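Local coordinates for protein peruvianin-I (Thevetia peruviana, PDB 6ORM) that probably cleaves peptide bonds as a cysteine peptidase of plant latex, although it is a germin-like protein of the cupin family, at residues Leu31-Ser34 against Asp35-Ile38; Phe58-Ala61 against Gly62-Pro65. All blocks are in the same frame, centred on the assembly; numbering follows the deposited sequence.

Contact 1: Leu31-Ser34 against Asp35-Ile38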
ATOM      1  N   LEU A  31      15.518 -14.728 -18.828  1.00 59.42           N
ATOM      2  CA  LEU A  31      15.610 -16.178 -18.909  1.00 59.65           C
ATOM      3  C   LEU A  31      14.270 -16.872 -18.711  1.00 56.70           C
ATOM      4  O   LEU A  31      14.193 -18.092 -18.893  1.00 57.03           O
ATOM      5  CB  LEU A  31      16.614 -16.703 -17.876  1.00 60.26           C
ATOM      6  CG  LEU A  31      18.042 -16.183 -18.048  1.00 62.12           C
ATOM      7  CD1 LEU A  31      18.976 -16.814 -17.027  1.00 62.65           C
ATOM      8  CD2 LEU A  31      18.536 -16.436 -19.467  1.00 63.37           C
ATOM      9  N   ALA A  32      13.228 -16.137 -18.331  1.00 54.62           N
ATOM     10  CA  ALA A  32      11.915 -16.738 -18.137  1.00 52.56           C
ATOM     11  C   ALA A  32      11.369 -17.291 -19.449  1.00 53.92           C
ATOM     12  O   ALA A  32      11.579 -16.721 -20.523  1.00 55.47           O
ATOM     13  CB  ALA A  32      10.945 -15.711 -17.556  1.00 50.43           C
ATOM     14  N   THR A  33      10.675 -18.424 -19.355  1.00 53.21           N
ATOM     15  CA  THR A  33      10.013 -19.048 -20.493  1.00 53.86           C
ATOM     16  C   THR A  33       8.558 -19.321 -20.133  1.00 52.03           C
ATOM     17  O   THR A  33       8.130 -19.118 -18.994  1.00 50.77           O
ATOM     18  CB  THR A  33      10.709 -20.352 -20.916  1.00 54.81           C
ATOM     19  OG1 THR A  33      10.508 -21.351 -19.908  1.00 54.14           O
ATOM     20  CG2 THR A  33      12.204 -20.130 -21.118  1.00 56.00           C
ATOM     21  N   SER A  34       7.792 -19.772 -21.132  1.00 50.57           N
ATOM     22  CA  SER A  34       6.385 -20.097 -20.912  1.00 49.76           C
ATOM     23  C   SER A  34       6.199 -21.088 -19.768  1.00 48.96           C
ATOM     24  O   SER A  34       5.242 -20.977 -18.991  1.00 46.26           O
ATOM     25  CB  SER A  34       5.765 -20.644 -22.197  1.00 51.37           C
ATOM     26  OG  SER A  34       5.795 -19.673 -23.227  1.00 53.33           O
ATOM     27  N   ASP A  35       7.104 -22.066 -19.649  1.00 52.51           N
ATOM     28  CA  ASP A  35       6.971 -23.094 -18.619  1.00 52.86           C
ATOM     29  C   ASP A  35       7.005 -22.520 -17.211  1.00 49.97           C
ATOM     30  O   ASP A  35       6.494 -23.155 -16.282  1.00 48.83           O
ATOM     31  CB  ASP A  35       8.088 -24.132 -18.754  1.00 56.24           C
ATOM     32  CG  ASP A  35       7.921 -25.024 -19.965  1.00 59.01           C
ATOM     33  OD1 ASP A  35       6.766 -25.285 -20.355  1.00 59.18           O
ATOM     34  OD2 ASP A  35       8.945 -25.482 -20.518  1.00 60.89           O
ATOM     35  N   ASP A  36       7.585 -21.333 -17.030  1.00 49.45           N
ATOM     36  CA  ASP A  36       7.700 -20.742 -15.703  1.00 48.12           C
ATOM     37  C   ASP A  36       6.383 -20.190 -15.178  1.00 46.59           C
ATOM     38  O   ASP A  36       6.294 -19.883 -13.985  1.00 45.92           O
ATOM     39  CB  ASP A  36       8.745 -19.628 -15.720  1.00 48.92           C
ATOM     40  CG  ASP A  36      10.150 -20.152 -15.923  1.00 52.05           C
ATOM     41  OD1 ASP A  36      10.550 -21.083 -15.193  1.00 52.69           O
ATOM     42  OD2 ASP A  36      10.854 -19.636 -16.817  1.00 54.18           O
ATOM     43  N   PHE A  37       5.361 -20.070 -16.019  1.00 46.70           N
ATOM     44  CA  PHE A  37       4.115 -19.434 -15.619  1.00 45.25           C
ATOM     45  C   PHE A  37       2.974 -20.426 -15.467  1.00 45.39           C
ATOM     46  O   PHE A  37       1.841 -20.016 -15.190  1.00 44.77           O
ATOM     47  CB  PHE A  37       3.768 -18.326 -16.616  1.00 44.87           C
ATOM     48  CG  PHE A  37       4.802 -17.234 -16.661  1.00 45.12           C
ATOM     49  CD1 PHE A  37       4.765 -16.193 -15.751  1.00 43.56           C
ATOM     50  CD2 PHE A  37       5.836 -17.274 -17.585  1.00 46.64           C
ATOM     51  CE1 PHE A  37       5.723 -15.198 -15.771  1.00 44.46           C
ATOM     52  CE2 PHE A  37       6.799 -16.279 -17.612  1.00 47.40           C
ATOM     53  CZ  PHE A  37       6.740 -15.239 -16.702  1.00 46.14           C
ATOM     54  N   ILE A  38       3.246 -21.714 -15.635  1.00 45.73           N
ATOM     55  CA  ILE A  38       2.302 -22.779 -15.330  1.00 45.80           C
ATOM     56  C   ILE A  38       2.774 -23.481 -14.062  1.00 45.66           C
ATOM     57  O   ILE A  38       3.977 -23.578 -13.795  1.00 46.92           O
ATOM     58  CB  ILE A  38       2.175 -23.768 -16.510  1.00 46.83           C
ATOM     59  CG1 ILE A  38       1.069 -24.795 -16.253  1.00 46.41           C
ATOM     60  CG2 ILE A  38       3.503 -24.457 -16.780  1.00 47.87           C
ATOM     61  CD1 ILE A  38       0.880 -25.781 -17.390  1.00 47.99           C
TER
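A32 and T33 meet D36 and F37 in a local, turn-closing contact on the loop that leads into strand 38-39, where the chain lies against a second subunit. D36 bends its carboxylate back to the start of the turn: OD2 takes the N-H of T33 at 2.8 Å in a nearly straight bond (168°), approached on the anti side and slightly out of the carboxylate plane. CG anti to the carbonyl carbon (chi1 -68°) turns the carboxylate back along the chain toward T33, and the same OD2 comes within 3.4 Å of A32 CA. Aspartate suits the place because its side chain is just long enough to meet the amide three residues earlier. The backbone repeats this step, D36 N donating to T33 O at 3.0 Å and F37 N to S34 O at 3.1 Å. T33 O also sits at the edge of the F37 ring, with CD2 3.3 Å away, while A32, small and buried, offers CB obliquely to CE2 at 4.2 Å. A large aromatic suits the buried place of F37, which meets F10 of its own chain and F108 of the second subunit edge-to-face. Polar S34 and D35 serve the interface: S34 OG bonds to V118 N and D35 OD1 forms a salt bridge with K119, both of that subunit. Consecutive i to i+3 bonds characterise a 3-10 turn, here delivering I38 to an antiparallel ladder that crosses the subunit interface of a cupin assembly.

Contact 2: Phe58-Ala61 against Gly62-Pro65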
ATOM      1  N   PHE A  58       0.074 -26.721  -1.044  1.00 43.81           N
ATOM      2  CA  PHE A  58       0.343 -25.290  -1.043  1.00 44.28           C
ATOM      3  C   PHE A  58       0.798 -24.809  -2.412  1.00 45.33           C
ATOM      4  O   PHE A  58       1.579 -25.480  -3.092  1.00 46.54           O
ATOM      5  CB  PHE A  58       1.425 -24.951  -0.015  1.00 45.07           C
ATOM      6  CG  PHE A  58       0.997 -25.134   1.408  1.00 45.10           C
ATOM      7  CD1 PHE A  58       0.273 -24.151   2.063  1.00 44.14           C
ATOM      8  CD2 PHE A  58       1.331 -26.287   2.099  1.00 46.56           C
ATOM      9  CE1 PHE A  58      -0.113 -24.318   3.381  1.00 44.21           C
ATOM     10  CE2 PHE A  58       0.947 -26.460   3.416  1.00 46.70           C
ATOM     11  CZ  PHE A  58       0.225 -25.475   4.058  1.00 45.30           C
ATOM     12  N   VAL A  59       0.291 -23.646  -2.821  1.00 44.01           N
ATOM     13  CA  VAL A  59       0.861 -22.938  -3.961  1.00 44.37           C
ATOM     14  C   VAL A  59       1.119 -21.492  -3.561  1.00 44.11           C
ATOM     15  O   VAL A  59       0.327 -20.594  -3.873  1.00 43.71           O
ATOM     16  CB  VAL A  59      -0.030 -23.009  -5.215  1.00 44.56           C
ATOM     17  CG1 VAL A  59       0.756 -22.548  -6.431  1.00 45.12           C
ATOM     18  CG2 VAL A  59      -0.555 -24.418  -5.430  1.00 45.59           C
ATOM     19  N   THR A  60       2.216 -21.270  -2.846  1.00 44.06           N
ATOM     20  CA  THR A  60       2.752 -19.945  -2.600  1.00 43.67           C
ATOM     21  C   THR A  60       3.955 -19.721  -3.515  1.00 44.24           C
ATOM     22  O   THR A  60       4.334 -20.590  -4.304  1.00 45.15           O
ATOM     23  CB  THR A  60       3.140 -19.784  -1.128  1.00 43.50           C
ATOM     24  OG1 THR A  60       4.355 -20.502  -0.878  1.00 44.45           O
ATOM     25  CG2 THR A  60       2.039 -20.318  -0.221  1.00 43.19           C
ATOM     26  N   ALA A  61       4.559 -18.534  -3.413  1.00 42.83           N
ATOM     27  CA  ALA A  61       5.780 -18.262  -4.164  1.00 42.99           C
ATOM     28  C   ALA A  61       6.884 -19.267  -3.853  1.00 43.80           C
ATOM     29  O   ALA A  61       7.792 -19.448  -4.672  1.00 43.98           O
ATOM     30  CB  ALA A  61       6.268 -16.840  -3.882  1.00 42.39           C
ATOM     31  N   GLY A  62       6.828 -19.925  -2.692  1.00 45.51           N
ATOM     32  CA  GLY A  62       7.803 -20.956  -2.379  1.00 46.28           C
ATOM     33  C   GLY A  62       7.695 -22.173  -3.273  1.00 46.45           C
ATOM     34  O   GLY A  62       8.689 -22.864  -3.509  1.00 47.73           O
ATOM     35  N   GLN A  63       6.492 -22.465  -3.766  1.00 45.28           N
ATOM     36  CA  GLN A  63       6.265 -23.588  -4.670  1.00 45.55           C
ATOM     37  C   GLN A  63       6.169 -23.168  -6.128  1.00 44.80           C
ATOM     38  O   GLN A  63       6.537 -23.946  -7.014  1.00 45.31           O
ATOM     39  CB  GLN A  63       4.977 -24.328  -4.289  1.00 45.39           C
ATOM     40  CG  GLN A  63       4.998 -24.987  -2.919  1.00 46.00           C
ATOM     41  CD  GLN A  63       4.882 -23.989  -1.784  1.00 45.73           C
ATOM     42  OE1 GLN A  63       3.980 -23.150  -1.767  1.00 45.23           O
ATOM     43  NE2 GLN A  63       5.803 -24.069  -0.834  1.00 46.37           N
ATOM     44  N   PHE A  64       5.678 -21.956  -6.385  1.00 44.32           N
ATOM     45  CA  PHE A  64       5.349 -21.472  -7.723  1.00 43.20           C
ATOM     46  C   PHE A  64       6.093 -20.155  -7.901  1.00 43.07           C
ATOM     47  O   PHE A  64       5.540 -19.077  -7.647  1.00 42.27           O
ATOM     48  CB  PHE A  64       3.834 -21.319  -7.873  1.00 40.90           C
ATOM     49  CG  PHE A  64       3.366 -21.001  -9.270  1.00 40.43           C
ATOM     50  CD1 PHE A  64       4.234 -21.025 -10.351  1.00 41.36           C
ATOM     51  CD2 PHE A  64       2.032 -20.687  -9.494  1.00 39.14           C
ATOM     52  CE1 PHE A  64       3.779 -20.728 -11.626  1.00 41.91           C
ATOM     53  CE2 PHE A  64       1.572 -20.392 -10.763  1.00 39.51           C
ATOM     54  CZ  PHE A  64       2.445 -20.413 -11.832  1.00 40.90           C
ATOM     55  N   PRO A  65       7.358 -20.209  -8.330  1.00 43.29           N
ATOM     56  CA  PRO A  65       8.198 -18.995  -8.342  1.00 43.70           C
ATOM     57  C   PRO A  65       7.597 -17.807  -9.077  1.00 43.47           C
ATOM     58  O   PRO A  65       7.881 -16.660  -8.706  1.00 43.52           O
ATOM     59  CB  PRO A  65       9.485 -19.480  -9.020  1.00 45.25           C
ATOM     60  CG  PRO A  65       9.540 -20.940  -8.716  1.00 45.58           C
ATOM     61  CD  PRO A  65       8.117 -21.419  -8.696  1.00 44.21           C
TER
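Q63 folds back on T60 in an ST turn combined with a type I beta turn, A61 and G62 being its corner residues, within the cupin loop that links strand 54-57 to strand 73-79. The polar end of Q63 does most of the work. Its side chain is bent at chi2 (74°), which swings OE1 back to T60, where it accepts the backbone N-H at 2.8 Å, in the carbonyl plane, and the hydroxyl OG1, also at 2.8 Å but tilted from that plane. Glutamine is apt here: it has an uncharged acceptor on a chain long enough to span the turn. Replacing it with an alanine would probably leave the T60 amide and hydroxyl without this shared acceptor and open a gap beside F58 CB. T60 OG1 in turn receives G62 N at 3.1 Å, so threonine suits its place by having a hydroxyl that accepts and donates at once. The carbonyl of T60 is gripped twice, by Q63 N from above its plane and by F64 N at 2.8 Å, nearly head-on to the oxygen. F64 lays CB against V59 CG1 at 3.6 Å, and its ring meets that of Y39; I128 of the second subunit packs on it too. A61, a buried corner residue, packs on Q154 and bonds to it through the backbone, and a small side chain is consistent with this place. A61 CA adds a C-H...O contact to F64 O, 3.6 Å long and 163° at the hydrogen.

Contact 1 is outlying, its centre about 22 Å from that of the chain, yet it lies at the subunit interface rather than on plain surface; the centre of contact 2 is only about 10 Å from that of the chain, and half of its residues are buried. Both tighten a loop through a side-chain acceptor that returns to a backbone amide three residues earlier, but the outer turn uses a charged carboxylate and the inner one a neutral amide. Contact 1 meets the second subunit with polar groups, aromatic rings and a beta ladder, contact 2 with the apolar V59 and F64. The two turns touch directly: the F64 ring packs against backbone carbonyls of contact 1, its CZ lying 3.4 Å from F37 O.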